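Local coordinates for protein rhino (Drosophila melanogaster, PDB 5XYV) that binds Deadlock through its chromoshadow domain, a partnership tied to specifying germline piRNA clusters, at the interface of chains A and B. Residues are numbered along the deposited sequence; one frame, centred on the assembly and turned at random. Chains: chain A, Rhino; chain B, Protein deadlock.

The interface of chains A and B. Residues chain A 23, 26, 28, 41; chain B 19, 22-23.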
loop_
_atom_site.group_PDB
_atom_site.type_symbol
_atom_site.label_atom_id
_atom_site.label_comp_id
_atom_site.label_asym_id
_atom_site.label_seq_id
_atom_site.Cartn_x
_atom_site.Cartn_y
_atom_site.Cartn_z
ATOM N N MET A 23 4.297 -9.122 -9.076
ATOM C CA MET A 23 4.371 -9.745 -10.396
ATOM C C MET A 23 2.992 -9.875 -11.015
ATOM O O MET A 23 2.279 -10.843 -10.729
ATOM C CB MET A 23 4.999 -11.134 -10.327
ATOM C CG MET A 23 6.490 -11.154 -10.191
ATOM S SD MET A 23 7.013 -12.802 -9.671
ATOM C CE MET A 23 6.677 -12.581 -7.931
ATOM N N ASP A 26 0.114 -10.953 -8.792
ATOM C CA ASP A 26 0.661 -11.619 -7.616
ATOM C C ASP A 26 1.580 -10.700 -6.816
ATOM O O ASP A 26 2.605 -10.227 -7.310
ATOM C CB ASP A 26 1.398 -12.902 -8.022
ATOM C CG ASP A 26 0.448 -13.977 -8.519
ATOM O OD1 ASP A 26 0.643 -14.491 -9.635
ATOM O OD2 ASP A 26 -0.522 -14.283 -7.801
ATOM N N PHE A 28 3.929 -10.512 -3.437
ATOM C CA PHE A 28 4.595 -11.268 -2.380
ATOM C C PHE A 28 5.186 -10.323 -1.369
ATOM O O PHE A 28 5.849 -9.350 -1.737
ATOM C CB PHE A 28 5.704 -12.177 -2.938
ATOM C CG PHE A 28 5.180 -13.379 -3.681
ATOM C CD1 PHE A 28 5.046 -14.607 -3.039
ATOM C CD2 PHE A 28 4.803 -13.282 -5.015
ATOM C CE1 PHE A 28 4.552 -15.710 -3.717
ATOM C CE2 PHE A 28 4.304 -14.388 -5.689
ATOM C CZ PHE A 28 4.173 -15.597 -5.034
ATOM N N ALA A 41 9.446 -15.423 1.360
ATOM C CA ALA A 41 8.462 -14.858 0.437
ATOM C C ALA A 41 7.097 -15.433 0.795
ATOM O O ALA A 41 6.944 -16.640 0.903
ATOM C CB ALA A 41 8.810 -15.158 -1.026
ATOM N N ILE B 19 8.858 -18.025 -4.108
ATOM C CA ILE B 19 7.942 -17.579 -5.152
ATOM C C ILE B 19 7.750 -18.682 -6.209
ATOM O O ILE B 19 6.624 -18.976 -6.597
ATOM C CB ILE B 19 8.435 -16.283 -5.823
ATOM C CG1 ILE B 19 8.404 -15.128 -4.823
ATOM C CG2 ILE B 19 7.602 -15.951 -7.068
ATOM C CD1 ILE B 19 9.064 -13.902 -5.333
ATOM N N THR B 22 5.576 -21.584 -5.024
ATOM C CA THR B 22 4.199 -21.133 -4.877
ATOM C C THR B 22 3.370 -21.032 -6.186
ATOM O O THR B 22 2.178 -21.390 -6.195
ATOM C CB THR B 22 4.210 -19.762 -4.159
ATOM O OG1 THR B 22 4.751 -19.949 -2.845
ATOM C CG2 THR B 22 2.815 -19.158 -4.055
ATOM N N LEU B 23 3.989 -20.581 -7.283
ATOM C CA LEU B 23 3.236 -20.275 -8.515
ATOM C C LEU B 23 2.964 -21.438 -9.556
ATOM O O LEU B 23 1.902 -21.404 -10.180
ATOM C CB LEU B 23 3.879 -19.051 -9.221
ATOM C CG LEU B 23 3.701 -17.729 -8.419
ATOM C CD1 LEU B 23 4.245 -16.483 -9.135
ATOM C CD2 LEU B 23 2.253 -17.481 -7.958
#
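The ring of A:Phe28, on strand 26-33 of Rhino, receives B:Ile19 of Deadlock helix 9-23 on one face: CG1 stands 3.7 Å above the ring plane and over its centre, a CH-pi contact. B:Ile19 CG1 also touches A:Ala41 CB, on strand 39-43, at 3.8 Å, roughly at right angles to its ring contact, and so sits in the corner between ring and methyl. The other branch, B:Ile19 CG2, is anti to the backbone N and meets the terminal methyl A:Met23 CE at 3.6 Å, tip to tip. A bend at chi3 (-82°) turns that methyl back toward the isoleucine, and A:Met23 CE also approaches B:Ile19 CD1 at 3.8 Å. B:Thr22 CG2 and B:Leu23 CD2 instead meet the ring rim in its plane, the threonine methyl 3.9 Å from A:Phe28 CE1 and the leucine methyl 4.0 Å from CZ. An alanine in place of A:Phe28 would probably leave B:Ile19 without the ring beneath it and open a gap before the threonine and leucine methyls. A:Asp26 forms the sparser margin: its carboxylate OD1 comes tip to tip with B:Leu23 CD2 at 3.8 Å, and the residue hides 20 Å² against 46 Å² for A:Phe28. No polar pair bridges the patch; shape fit and mostly apolar contact carry it, with 169 Å² of protein surface hidden in all. This helix-on-sheet interface helps dock the Deadlock N-terminal region directly on the Rhino chromoshadow domain within the Rhino-Deadlock-Cutoff complex.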